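Local coordinates for uncharacterized protein (Sinorhizobium meliloti, PDB 4DNH), which is of unknown function but belongs to a dihydrodipicolinate synthase-related family built on a TIM barrel, at residues S312-I315 and F316-P319; R321-K324 and T325-F329; S348-S351 and L352-A356. All coordinates share one frame; numbering follows the deposited sequence.

Contact 1: residues S312-I315 and F316-P319; sequences SRHI and FKAP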
ATOM      1  N   SER A 312       3.716  -0.843 -12.732  1.00 36.25           N
ATOM      2  CA  SER A 312       3.959  -1.169 -11.346  1.00 37.12           C
ATOM      3  C   SER A 312       5.428  -1.541 -11.026  1.00 38.06           C
ATOM      4  O   SER A 312       6.006  -1.037 -10.071  1.00 38.71           O
ATOM      5  CB  SER A 312       3.041  -2.306 -10.924  1.00 36.91           C
ATOM      6  OG  SER A 312       2.976  -2.322  -9.514  1.00 36.19           O
ATOM      7  N   ARG A 313       6.012  -2.445 -11.801  1.00 37.73           N
ATOM      8  CA  ARG A 313       7.390  -2.836 -11.581  1.00 39.68           C
ATOM      9  C   ARG A 313       8.321  -1.637 -11.658  1.00 40.42           C
ATOM     10  O   ARG A 313       9.320  -1.570 -10.942  1.00 40.28           O
ATOM     11  CB  ARG A 313       7.792  -3.904 -12.582  1.00 42.00           C
ATOM     12  CG  ARG A 313       7.040  -5.193 -12.315  1.00 43.13           C
ATOM     13  CD  ARG A 313       7.175  -6.219 -13.416  1.00 44.62           C
ATOM     14  NE  ARG A 313       6.573  -7.457 -12.942  1.00 46.51           N
ATOM     15  CZ  ARG A 313       6.544  -8.601 -13.614  1.00 46.34           C
ATOM     16  NH1 ARG A 313       7.090  -8.692 -14.823  1.00 47.96           N
ATOM     17  NH2 ARG A 313       5.961  -9.652 -13.067  1.00 44.91           N
ATOM     18  N   HIS A 314       7.969  -0.674 -12.506  1.00 40.62           N
ATOM     19  CA  HIS A 314       8.740   0.552 -12.636  1.00 40.18           C
ATOM     20  C   HIS A 314       8.599   1.425 -11.407  1.00 39.74           C
ATOM     21  O   HIS A 314       9.595   1.912 -10.862  1.00 40.27           O
ATOM     22  CB  HIS A 314       8.354   1.295 -13.907  1.00 38.70           C
ATOM     23  CG  HIS A 314       9.037   2.637 -14.052  1.00 39.74           C
ATOM     24  ND1 HIS A 314      10.308   2.763 -14.506  1.00 40.55           N
ATOM     25  CD2 HIS A 314       8.584   3.933 -13.775  1.00 38.32           C
ATOM     26  CE1 HIS A 314      10.650   4.067 -14.528  1.00 40.66           C
ATOM     27  NE2 HIS A 314       9.595   4.785 -14.081  1.00 40.25           N
ATOM     28  N   ILE A 315       7.359   1.611 -10.955  1.00 37.56           N
ATOM     29  CA  ILE A 315       7.075   2.407  -9.772  1.00 36.11           C
ATOM     30  C   ILE A 315       7.769   1.847  -8.532  1.00 37.72           C
ATOM     31  O   ILE A 315       8.271   2.623  -7.694  1.00 37.79           O
ATOM     32  CB  ILE A 315       5.565   2.559  -9.530  1.00 35.22           C
ATOM     33  CG1 ILE A 315       4.956   3.462 -10.619  1.00 35.41           C
ATOM     34  CG2 ILE A 315       5.306   3.152  -8.143  1.00 34.58           C
ATOM     35  CD1 ILE A 315       3.435   3.559 -10.593  1.00 34.45           C
ATOM     36  N   PHE A 316       7.829   0.518  -8.434  1.00 36.40           N
ATOM     37  CA  PHE A 316       8.429  -0.138  -7.269  1.00 35.84           C
ATOM     38  C   PHE A 316       9.876  -0.572  -7.465  1.00 38.82           C
ATOM     39  O   PHE A 316      10.394  -1.379  -6.688  1.00 39.42           O
ATOM     40  CB  PHE A 316       7.601  -1.345  -6.845  1.00 34.00           C
ATOM     41  CG  PHE A 316       6.315  -0.984  -6.160  1.00 32.96           C
ATOM     42  CD1 PHE A 316       5.249  -0.454  -6.883  1.00 32.96           C
ATOM     43  CD2 PHE A 316       6.167  -1.187  -4.798  1.00 32.42           C
ATOM     44  CE1 PHE A 316       4.059  -0.131  -6.255  1.00 33.30           C
ATOM     45  CE2 PHE A 316       4.990  -0.866  -4.158  1.00 33.68           C
ATOM     46  CZ  PHE A 316       3.931  -0.335  -4.889  1.00 34.59           C
ATOM     47  N   LYS A 317      10.540  -0.040  -8.482  1.00 39.32           N
ATOM     48  CA  LYS A 317      11.898  -0.487  -8.743  1.00 43.46           C
ATOM     49  C   LYS A 317      12.907  -0.007  -7.702  1.00 45.67           C
ATOM     50  O   LYS A 317      12.669   0.986  -6.993  1.00 45.67           O
ATOM     51  CB  LYS A 317      12.338  -0.160 -10.167  1.00 43.62           C
ATOM     52  CG  LYS A 317      12.935   1.197 -10.403  1.00 42.72           C
ATOM     53  CD  LYS A 317      13.128   1.305 -11.895  1.00 46.00           C
ATOM     54  CE  LYS A 317      14.458   1.927 -12.243  1.00 48.86           C
ATOM     55  NZ  LYS A 317      14.676   1.762 -13.703  1.00 52.80           N
ATOM     56  N   ALA A 318      14.012  -0.744  -7.608  1.00 45.56           N
ATOM     57  CA  ALA A 318      15.080  -0.437  -6.664  1.00 45.60           C
ATOM     58  C   ALA A 318      15.632   0.985  -6.896  1.00 46.12           C
ATOM     59  O   ALA A 318      15.872   1.369  -8.045  1.00 46.21           O
ATOM     60  CB  ALA A 318      16.176  -1.480  -6.779  1.00 43.10           C
ATOM     61  N   PRO A 319      15.801   1.782  -5.813  1.00 45.75           N
ATOM     62  CA  PRO A 319      15.434   1.503  -4.405  1.00 44.10           C
ATOM     63  C   PRO A 319      13.928   1.588  -4.160  1.00 41.01           C
ATOM     64  O   PRO A 319      13.312   2.649  -4.325  1.00 37.49           O
ATOM     65  CB  PRO A 319      16.169   2.600  -3.612  1.00 41.83           C
ATOM     66  CG  PRO A 319      16.358   3.700  -4.606  1.00 42.11           C
ATOM     67  CD  PRO A 319      16.571   3.036  -5.934  1.00 43.26           C
TER
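Phe-316 is where helix 308-315 ends, and its amide closes the last turn: Phe-316 N donates to Ser-312 O over 2.9 Å, arriving nearly along the C=O axis. The ring stays close to the same carbonyl. With CG beside the backbone N (chi1 -74°), it turns back along the helix, so that Ser-312 O sits at its edge near the ring plane, 3.3 Å from Phe-316 CD1. The same ortho carbon touches the methyl branch of Ile-315, CG2 to Phe-316 CD1 at 3.8 Å, and Ser-312 OG is a further neighbour while bonded to Asp-257 O.

Lys-317 then tightens the turn. Its amide bonds to His-314 O at 3.2 Å, coming from well above the carbonyl plane. CB, CG and CD pass across that oxygen, Lys-317 CG being 3.4 Å from His-314 O, and chi1 of 87° directs the chain there before it bends at chi3. The tail crosses the imidazole at a slant, Lys-317 CD 4.1 Å from His-314 ND1. The other ring nitrogen, His-314 NE2, is bonded to His-354 O.

In the fold, Phe-316 leans on Phe-195, Asp-257 and Phe-258 in loops that follow barrel strands 186-191 and 251-254, whereas His-314 and Ile-315 rest against Leu-358 of helix 352-364.

Contact 2: residues R321-K324 and T325-F329; sequences RFYK and TGVVF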
ATOM      1  N   ARG A 321      11.829   1.503  -1.596  1.00 36.23           N
ATOM      2  CA  ARG A 321      11.163   2.274  -0.552  1.00 36.62           C
ATOM      3  C   ARG A 321      10.608   3.624  -1.056  1.00 38.46           C
ATOM      4  O   ARG A 321       9.842   4.293  -0.352  1.00 40.09           O
ATOM      5  CB  ARG A 321      12.058   2.440   0.680  1.00 37.93           C
ATOM      6  CG  ARG A 321      13.337   3.254   0.481  1.00 40.25           C
ATOM      7  CD  ARG A 321      14.166   3.223   1.757  1.00 44.99           C
ATOM      8  NE  ARG A 321      15.444   3.944   1.660  1.00 49.37           N
ATOM      9  CZ  ARG A 321      16.511   3.505   0.985  1.00 49.42           C
ATOM     10  NH1 ARG A 321      16.458   2.366   0.316  1.00 48.06           N
ATOM     11  NH2 ARG A 321      17.626   4.225   0.945  1.00 49.99           N
ATOM     12  N   PHE A 322      10.971   3.998  -2.283  1.00 38.51           N
ATOM     13  CA  PHE A 322      10.574   5.288  -2.854  1.00 37.80           C
ATOM     14  C   PHE A 322       9.416   5.153  -3.815  1.00 37.97           C
ATOM     15  O   PHE A 322       9.058   6.113  -4.492  1.00 41.96           O
ATOM     16  CB  PHE A 322      11.761   5.997  -3.533  1.00 38.24           C
ATOM     17  CG  PHE A 322      12.884   6.356  -2.582  1.00 36.09           C
ATOM     18  CD1 PHE A 322      12.622   7.036  -1.395  1.00 33.85           C
ATOM     19  CD2 PHE A 322      14.198   6.005  -2.873  1.00 36.48           C
ATOM     20  CE1 PHE A 322      13.650   7.356  -0.512  1.00 34.48           C
ATOM     21  CE2 PHE A 322      15.226   6.317  -1.986  1.00 38.11           C
ATOM     22  CZ  PHE A 322      14.949   6.991  -0.802  1.00 35.88           C
ATOM     23  N   TYR A 323       8.807   3.975  -3.861  1.00 35.88           N
ATOM     24  CA  TYR A 323       7.617   3.776  -4.681  1.00 34.97           C
ATOM     25  C   TYR A 323       6.531   4.814  -4.443  1.00 34.38           C
ATOM     26  O   TYR A 323       5.793   5.156  -5.363  1.00 35.09           O
ATOM     27  CB  TYR A 323       7.037   2.378  -4.483  1.00 35.29           C
ATOM     28  CG  TYR A 323       6.300   2.156  -3.186  1.00 35.66           C
ATOM     29  CD1 TYR A 323       6.965   1.686  -2.059  1.00 39.42           C
ATOM     30  CD2 TYR A 323       4.921   2.357  -3.099  1.00 33.78           C
ATOM     31  CE1 TYR A 323       6.278   1.454  -0.868  1.00 39.45           C
ATOM     32  CE2 TYR A 323       4.234   2.126  -1.921  1.00 33.07           C
ATOM     33  CZ  TYR A 323       4.923   1.689  -0.813  1.00 35.62           C
ATOM     34  OH  TYR A 323       4.263   1.459   0.354  1.00 37.73           O
ATOM     35  N   LYS A 324       6.444   5.332  -3.221  1.00 32.47           N
ATOM     36  CA  LYS A 324       5.350   6.227  -2.878  1.00 31.53           C
ATOM     37  C   LYS A 324       5.394   7.479  -3.731  1.00 31.49           C
ATOM     38  O   LYS A 324       4.359   8.089  -4.038  1.00 30.10           O
ATOM     39  CB  LYS A 324       5.375   6.566  -1.398  1.00 32.31           C
ATOM     40  CG  LYS A 324       5.422   5.332  -0.512  1.00 33.13           C
ATOM     41  CD  LYS A 324       6.355   5.600   0.635  1.00 35.50           C
ATOM     42  CE  LYS A 324       6.761   4.339   1.336  1.00 38.25           C
ATOM     43  NZ  LYS A 324       8.168   4.546   1.730  1.00 40.47           N
ATOM     44  N   THR A 325       6.603   7.831  -4.141  1.00 31.15           N
ATOM     45  CA  THR A 325       6.794   8.924  -5.049  1.00 31.74           C
ATOM     46  C   THR A 325       6.087   8.726  -6.391  1.00 33.50           C
ATOM     47  O   THR A 325       5.405   9.639  -6.867  1.00 35.75           O
ATOM     48  CB  THR A 325       8.287   9.194  -5.211  1.00 31.62           C
ATOM     49  OG1 THR A 325       8.839   9.340  -3.897  1.00 31.51           O
ATOM     50  CG2 THR A 325       8.542  10.454  -6.048  1.00 29.96           C
ATOM     51  N   GLY A 326       6.219   7.535  -6.980  1.00 32.82           N
ATOM     52  CA  GLY A 326       5.544   7.220  -8.235  1.00 32.69           C
ATOM     53  C   GLY A 326       4.028   7.181  -8.065  1.00 33.69           C
ATOM     54  O   GLY A 326       3.262   7.524  -8.974  1.00 32.26           O
ATOM     55  N   VAL A 327       3.583   6.763  -6.888  1.00 34.12           N
ATOM     56  CA  VAL A 327       2.149   6.678  -6.628  1.00 34.58           C
ATOM     57  C   VAL A 327       1.516   8.084  -6.596  1.00 35.22           C
ATOM     58  O   VAL A 327       0.545   8.362  -7.302  1.00 36.31           O
ATOM     59  CB  VAL A 327       1.902   5.883  -5.327  1.00 34.36           C
ATOM     60  CG1 VAL A 327       0.489   6.099  -4.813  1.00 34.41           C
ATOM     61  CG2 VAL A 327       2.170   4.397  -5.583  1.00 34.31           C
ATOM     62  N   VAL A 328       2.099   8.969  -5.789  1.00 33.69           N
ATOM     63  CA  VAL A 328       1.638  10.326  -5.671  1.00 33.13           C
ATOM     64  C   VAL A 328       1.856  11.097  -6.982  1.00 34.41           C
ATOM     65  O   VAL A 328       1.011  11.901  -7.383  1.00 35.33           O
ATOM     66  CB  VAL A 328       2.328  11.024  -4.500  1.00 32.98           C
ATOM     67  CG1 VAL A 328       1.897  12.480  -4.412  1.00 33.39           C
ATOM     68  CG2 VAL A 328       2.053  10.270  -3.206  1.00 32.19           C
ATOM     69  N   PHE A 329       2.956  10.842  -7.678  1.00 32.97           N
ATOM     70  CA  PHE A 329       3.111  11.472  -8.995  1.00 31.86           C
ATOM     71  C   PHE A 329       1.968  11.085  -9.927  1.00 33.60           C
ATOM     72  O   PHE A 329       1.466  11.908 -10.685  1.00 36.20           O
ATOM     73  CB  PHE A 329       4.446  11.121  -9.639  1.00 29.23           C
ATOM     74  CG  PHE A 329       4.719  11.884 -10.908  1.00 29.61           C
ATOM     75  CD1 PHE A 329       4.956  13.254 -10.881  1.00 29.15           C
ATOM     76  CD2 PHE A 329       4.751  11.235 -12.127  1.00 30.39           C
ATOM     77  CE1 PHE A 329       5.225  13.958 -12.035  1.00 29.26           C
ATOM     78  CE2 PHE A 329       5.018  11.933 -13.291  1.00 31.02           C
ATOM     79  CZ  PHE A 329       5.255  13.299 -13.243  1.00 30.57           C
TER
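Tyr-323 O accepts from Val-327 N, and Lys-324 O from Val-328 N, the first two i to i+4 bonds of helix 323-333. The Lys-324 bond, 3.0 Å between Val-328 N and Lys-324 O, is almost straight at the hydrogen (175°). One residue earlier the spacing is shorter: Thr-325 N reaches Phe-322 O at 3.0 Å from above the carbonyl plane, an i to i+3 bond that carries the preceding 3-10 turn into the helix.

Among polar side chains, Lys-324 folds back toward the helix start. Bends at chi2 (140°) and chi4 (144°) bring its NZ to Arg-321 O, 2.7 Å away and in the carbonyl plane, so the ammonium meets a carbonyl of the entering turn. Thr-325 OG1 lies beside its own backbone N and is hydrogen-bonded to Gln-346 O. Tyr-323 OH is bonded to both Asp-83 OD2 and Thr-84 OG1, which fixes the reach of the phenol.

The apolar contacts use rings and branches. Val-327 CG2 comes up at the edge of the Tyr-323 ring, 4.2 Å from Tyr-323 CD2, while Lys-324 CG lies 3.6 Å above one face of that ring, toward its rim. Arg-321 CG, by contrast, sits over the centre of the Phe-322 ring.

The helix thus begins against the loop after barrel strand 77-80, through Tyr-323 and Lys-324. Val-327 packs on Asp-280 and Ala-281 of helix 278-281, and farther on Phe-329 lies among side chains of helices 352-364 and 371-384, with its ring edge-to-face with Phe-340.

Contact 3: residues S348-S351 and L352-A356; sequences SARS and LVHLA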
ATOM      1  N   SER A 348      11.145  14.349  -4.537  1.00 31.88           N
ATOM      2  CA  SER A 348      12.427  14.540  -5.205  1.00 32.89           C
ATOM      3  C   SER A 348      13.226  13.253  -5.250  1.00 33.28           C
ATOM      4  O   SER A 348      14.351  13.237  -5.749  1.00 35.34           O
ATOM      5  CB  SER A 348      13.242  15.622  -4.487  1.00 32.78           C
ATOM      6  OG  SER A 348      13.720  15.155  -3.235  1.00 32.02           O
ATOM      7  N   ALA A 349      12.634  12.181  -4.736  1.00 32.08           N
ATOM      8  CA  ALA A 349      13.347  10.919  -4.574  1.00 32.76           C
ATOM      9  C   ALA A 349      13.407  10.070  -5.850  1.00 31.30           C
ATOM     10  O   ALA A 349      14.107   9.085  -5.878  1.00 31.44           O
ATOM     11  CB  ALA A 349      12.775  10.125  -3.400  1.00 32.71           C
ATOM     12  N   ARG A 350      12.684  10.456  -6.895  1.00 30.58           N
ATOM     13  CA  ARG A 350      12.825   9.804  -8.196  1.00 30.80           C
ATOM     14  C   ARG A 350      13.356  10.801  -9.217  1.00 32.20           C
ATOM     15  O   ARG A 350      12.996  11.982  -9.165  1.00 33.27           O
ATOM     16  CB  ARG A 350      11.494   9.211  -8.688  1.00 30.06           C
ATOM     17  CG  ARG A 350      10.928   8.064  -7.858  1.00 30.82           C
ATOM     18  CD  ARG A 350      11.881   6.871  -7.706  1.00 31.99           C
ATOM     19  NE  ARG A 350      11.169   5.653  -7.313  1.00 32.96           N
ATOM     20  CZ  ARG A 350      11.735   4.470  -7.057  1.00 35.37           C
ATOM     21  NH1 ARG A 350      13.057   4.306  -7.121  1.00 35.14           N
ATOM     22  NH2 ARG A 350      10.967   3.432  -6.731  1.00 35.60           N
ATOM     23  N   SER A 351      14.207  10.340 -10.141  1.00 32.06           N
ATOM     24  CA  SER A 351      14.752  11.222 -11.176  1.00 33.07           C
ATOM     25  C   SER A 351      13.625  11.660 -12.096  1.00 33.57           C
ATOM     26  O   SER A 351      12.546  11.084 -12.076  1.00 34.26           O
ATOM     27  CB  SER A 351      15.833  10.518 -11.982  1.00 35.37           C
ATOM     28  OG  SER A 351      15.240   9.519 -12.804  1.00 39.98           O
ATOM     29  N   LEU A 352      13.871  12.694 -12.878  1.00 34.59           N
ATOM     30  CA  LEU A 352      12.928  13.144 -13.872  1.00 37.01           C
ATOM     31  C   LEU A 352      12.715  12.041 -14.909  1.00 38.14           C
ATOM     32  O   LEU A 352      11.585  11.792 -15.340  1.00 39.21           O
ATOM     33  CB  LEU A 352      13.445  14.413 -14.538  1.00 40.50           C
ATOM     34  CG  LEU A 352      12.565  14.996 -15.642  1.00 46.07           C
ATOM     35  CD1 LEU A 352      11.237  15.492 -15.074  1.00 46.27           C
ATOM     36  CD2 LEU A 352      13.301  16.106 -16.399  1.00 48.89           C
ATOM     37  N   VAL A 353      13.815  11.385 -15.280  1.00 37.67           N
ATOM     38  CA  VAL A 353      13.839  10.307 -16.245  1.00 39.07           C
ATOM     39  C   VAL A 353      12.874   9.213 -15.798  1.00 39.30           C
ATOM     40  O   VAL A 353      12.164   8.626 -16.608  1.00 40.40           O
ATOM     41  CB  VAL A 353      15.284   9.732 -16.400  1.00 41.89           C
ATOM     42  CG1 VAL A 353      15.273   8.356 -17.063  1.00 42.98           C
ATOM     43  CG2 VAL A 353      16.148  10.677 -17.213  1.00 41.12           C
ATOM     44  N   HIS A 354      12.853   8.951 -14.496  1.00 38.51           N
ATOM     45  CA  HIS A 354      11.969   7.954 -13.933  1.00 37.23           C
ATOM     46  C   HIS A 354      10.524   8.396 -13.999  1.00 37.31           C
ATOM     47  O   HIS A 354       9.640   7.580 -14.275  1.00 36.30           O
ATOM     48  CB  HIS A 354      12.383   7.653 -12.511  1.00 36.30           C
ATOM     49  CG  HIS A 354      11.450   6.731 -11.794  1.00 36.75           C
ATOM     50  ND1 HIS A 354      10.253   7.135 -11.329  1.00 39.02           N
ATOM     51  CD2 HIS A 354      11.570   5.388 -11.461  1.00 37.68           C
ATOM     52  CE1 HIS A 354       9.636   6.107 -10.719  1.00 38.51           C
ATOM     53  NE2 HIS A 354      10.453   5.035 -10.793  1.00 38.99           N
ATOM     54  N   LEU A 355      10.278   9.688 -13.769  1.00 37.11           N
ATOM     55  CA  LEU A 355       8.922  10.243 -13.812  1.00 37.13           C
ATOM     56  C   LEU A 355       8.364  10.251 -15.240  1.00 37.27           C
ATOM     57  O   LEU A 355       7.200   9.922 -15.459  1.00 37.16           O
ATOM     58  CB  LEU A 355       8.878  11.642 -13.172  1.00 38.65           C
ATOM     59  CG  LEU A 355       9.310  11.711 -11.697  1.00 41.24           C
ATOM     60  CD1 LEU A 355       9.413  13.127 -11.177  1.00 41.04           C
ATOM     61  CD2 LEU A 355       8.380  10.905 -10.796  1.00 44.38           C
ATOM     62  N   ALA A 356       9.209  10.594 -16.207  1.00 39.31           N
ATOM     63  CA  ALA A 356       8.851  10.506 -17.631  1.00 41.06           C
ATOM     64  C   ALA A 356       8.563   9.070 -18.047  1.00 41.78           C
ATOM     65  O   ALA A 356       7.591   8.821 -18.755  1.00 45.24           O
ATOM     66  CB  ALA A 356       9.946  11.103 -18.511  1.00 41.53           C
TER
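Arg-350 lies flat on the imidazole of His-354, guanidinium and ring planes 21° apart and their centres 4.6 Å from each other. The overlap begins before the charged group: Arg-350 CD stands over the middle of the ring, 3.8 Å from its centroid, in a CH-pi contact, and Arg-350 NE follows at 3.6 Å from His-354 NE2. The opposite face of the imidazole is stacked with the His-314 ring, so His-354 is the middle layer of three. A bend at chi2 (-57°) lets the arginine run across the ring, its CB already 3.6 Å from His-354 ND1.

Next in sequence after Arg-350, Ser-351 is the N-cap of helix 352-364. Its OG, set between the backbone N and the carbonyl carbon (chi1 71°), takes the amide of His-354 at 3.0 Å. The Ser-351 carbonyl receives Leu-355 N at 3.2 Å, the first full helical bond, with a weak second one from His-354 N. Leu-355 CG packs on the same oxygen, 3.3 Å from Ser-351 O, and its CD2 branch reaches Arg-350 CB.

Chemically, the stacked arginine probably disfavours a protonated His-354. The arginine's NH2 is hydrogen-bonded to Ile-315 O and Lys-317 O, at and just beyond the end of helix 308-315, where a cation should suit the partial negative charge of the helix terminus. One residue thus ties the exit of one helix to the serine-capped start of another.

In the fold
The three contacts follow in series on one side of the chain's centre, among the helices that come after the last barrel strand. Contacts 1 and 2, centres about 9 Å apart, meet through stacked aromatic rings, Phe-316 CZ lying 3.4 Å from Tyr-323 CD2. Both side chains are about 4 Å from a bound glycerol, near loops at the C-terminal ends of barrel strands, where TIM-barrel enzymes usually carry their active sites; the glycerol, probably from the crystallisation liquor, may therefore mark a pocket. Contact 3 lies farther out, its centre about 10 Å from that of contact 2 and about 12 Å from that of contact 1. It joins contact 1 through Arg-350 and His-354, and touches contact 2 where Phe-322 CD1 packs 3.7 Å from Ala-349 CB.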